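Local coordinates for mandelate racemase/muconate lactonizing enzyme-like protein (PDB 3RCY), which belongs to the enolase superfamily, binds magnesium, and is probably an isomerase or lyase of carboxylate substrates, its own substrate not established, at residues E40-S45 with L312-V317. Numbering follows the deposited sequence.
Sequences ECYAAS and LYAGPV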
loop_
_atom_site.group_PDB
_atom_site.type_symbol
_atom_site.label_atom_id
_atom_site.label_comp_id
_atom_site.label_asym_id
_atom_site.label_seq_id
_atom_site.Cartn_x
_atom_site.Cartn_y
_atom_site.Cartn_z
ATOM N N GLU A 40 -39.319 12.736 -10.080
ATOM C CA GLU A 40 -39.608 12.302 -8.718
ATOM C C GLU A 40 -38.387 12.519 -7.829
ATOM O O GLU A 40 -37.278 12.120 -8.188
ATOM C CB GLU A 40 -40.056 10.836 -8.713
ATOM C CG GLU A 40 -40.352 10.287 -7.323
ATOM C CD GLU A 40 -41.145 8.990 -7.337
ATOM O OE1 GLU A 40 -41.514 8.488 -8.430
ATOM O OE2 GLU A 40 -41.393 8.474 -6.223
ATOM N N CYS A 41 -38.587 13.195 -6.699
ATOM C CA CYS A 41 -37.501 13.433 -5.745
ATOM C C CYS A 41 -37.483 12.363 -4.664
ATOM O O CYS A 41 -38.532 11.908 -4.208
ATOM C CB CYS A 41 -37.629 14.812 -5.092
ATOM S SG CYS A 41 -37.575 16.183 -6.258
ATOM N N TYR A 42 -36.282 11.972 -4.260
ATOM C CA TYR A 42 -36.094 10.989 -3.211
ATOM C C TYR A 42 -35.244 11.645 -2.125
ATOM O O TYR A 42 -34.010 11.718 -2.233
ATOM C CB TYR A 42 -35.432 9.728 -3.784
ATOM C CG TYR A 42 -35.541 8.502 -2.896
ATOM C CD1 TYR A 42 -36.765 7.853 -2.715
ATOM C CD2 TYR A 42 -34.420 7.987 -2.250
ATOM C CE1 TYR A 42 -36.873 6.727 -1.903
ATOM C CE2 TYR A 42 -34.511 6.859 -1.434
ATOM C CZ TYR A 42 -35.742 6.233 -1.272
ATOM O OH TYR A 42 -35.844 5.122 -0.467
ATOM N N ALA A 43 -35.921 12.163 -1.102
ATOM C CA ALA A 43 -35.284 12.936 -0.044
ATOM C C ALA A 43 -36.222 13.033 1.160
ATOM O O ALA A 43 -37.319 13.590 1.052
ATOM C CB ALA A 43 -34.936 14.330 -0.555
ATOM N N ALA A 44 -35.801 12.478 2.294
ATOM C CA ALA A 44 -36.641 12.482 3.495
ATOM C C ALA A 44 -35.880 12.762 4.787
ATOM O O ALA A 44 -36.323 12.357 5.858
ATOM C CB ALA A 44 -37.413 11.181 3.614
ATOM N N SER A 45 -34.757 13.470 4.707
ATOM C CA SER A 45 -34.082 13.924 5.932
ATOM C C SER A 45 -35.016 14.862 6.695
ATOM O O SER A 45 -35.024 14.880 7.924
ATOM C CB SER A 45 -32.768 14.641 5.620
ATOM O OG SER A 45 -31.989 13.898 4.693
ATOM N N LEU A 312 -35.241 1.133 -6.203
ATOM C CA LEU A 312 -36.614 1.627 -6.158
ATOM C C LEU A 312 -37.300 1.286 -4.844
ATOM O O LEU A 312 -37.649 0.133 -4.593
ATOM C CB LEU A 312 -37.463 1.115 -7.342
ATOM C CG LEU A 312 -38.869 1.753 -7.356
ATOM C CD1 LEU A 312 -38.842 3.191 -7.901
ATOM C CD2 LEU A 312 -39.884 0.920 -8.114
ATOM N N TYR A 313 -37.476 2.291 -3.997
ATOM C CA TYR A 313 -38.494 2.200 -2.960
ATOM C C TYR A 313 -39.248 3.512 -2.962
ATOM O O TYR A 313 -39.156 4.309 -2.030
ATOM C CB TYR A 313 -37.939 1.841 -1.569
ATOM C CG TYR A 313 -39.026 1.227 -0.718
ATOM C CD1 TYR A 313 -39.528 -0.042 -1.022
ATOM C CD2 TYR A 313 -39.605 1.932 0.342
ATOM C CE1 TYR A 313 -40.554 -0.610 -0.277
ATOM C CE2 TYR A 313 -40.636 1.369 1.105
ATOM C CZ TYR A 313 -41.104 0.098 0.784
ATOM O OH TYR A 313 -42.127 -0.475 1.508
ATOM N N ALA A 314 -39.984 3.721 -4.047
ATOM C CA ALA A 314 -40.622 4.990 -4.342
ATOM C C ALA A 314 -41.630 4.756 -5.464
ATOM O O ALA A 314 -42.005 3.613 -5.736
ATOM C CB ALA A 314 -39.573 6.020 -4.748
ATOM N N GLY A 315 -42.060 5.829 -6.121
ATOM C CA GLY A 315 -43.129 5.735 -7.113
ATOM C C GLY A 315 -42.676 5.334 -8.506
ATOM O O GLY A 315 -41.478 5.134 -8.751
ATOM N N PRO A 316 -43.644 5.208 -9.431
ATOM C CA PRO A 316 -43.412 4.718 -10.787
ATOM C C PRO A 316 -42.722 5.733 -11.702
ATOM O O PRO A 316 -42.269 5.367 -12.789
ATOM C CB PRO A 316 -44.830 4.438 -11.292
ATOM C CG PRO A 316 -45.690 5.408 -10.527
ATOM C CD PRO A 316 -45.076 5.452 -9.168
ATOM N N VAL A 317 -42.670 6.993 -11.283
ATOM C CA VAL A 317 -41.987 8.029 -12.059
ATOM C C VAL A 317 -40.477 7.855 -11.923
ATOM O O VAL A 317 -39.761 7.828 -12.924
ATOM C CB VAL A 317 -42.423 9.474 -11.652
ATOM C CG1 VAL A 317 -41.552 10.519 -12.347
ATOM C CG2 VAL A 317 -43.895 9.709 -12.001
#
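Y313 meets Y42 through its backbone: its O lies at the edge of the Y42 ring, near the ring plane, 3.3 Å from Y42 CE1. The Y313 ring turns off from Y42, and of its side chain CB alone comes near Y42 OH. The methyl of A314 sits obliquely to the Y42 ring, with A314 CB 3.9 Å from Y42 CD1, and also packs beside E40 OE2. G315 N donates a hydrogen bond to E40 OE2 (2.7 Å, N-H...O angle 154°). The N-H comes to OE2 on its syn side, 17° out of the carboxylate plane. G315 is the N-cap residue of helix 316-327. Through this bond the buried carboxylate of E40 meets the helix start, where the dipole would probably favour its charge. E40 reaches there from strand 36-41 with CG anti to the backbone N (chi1 179°) and an extended chain. The contact joins the N-terminal capping domain of the enolase superfamily to the barrel domain. V317 CG1 packs against the aliphatic base of E40, 3.9 Å from E40 CB. E40 OE1 accepts a hydrogen bond from E318 N in the first turn. A glutamine here has one acceptor and no charge, and would probably leave either G315 N or E318 N without its mate.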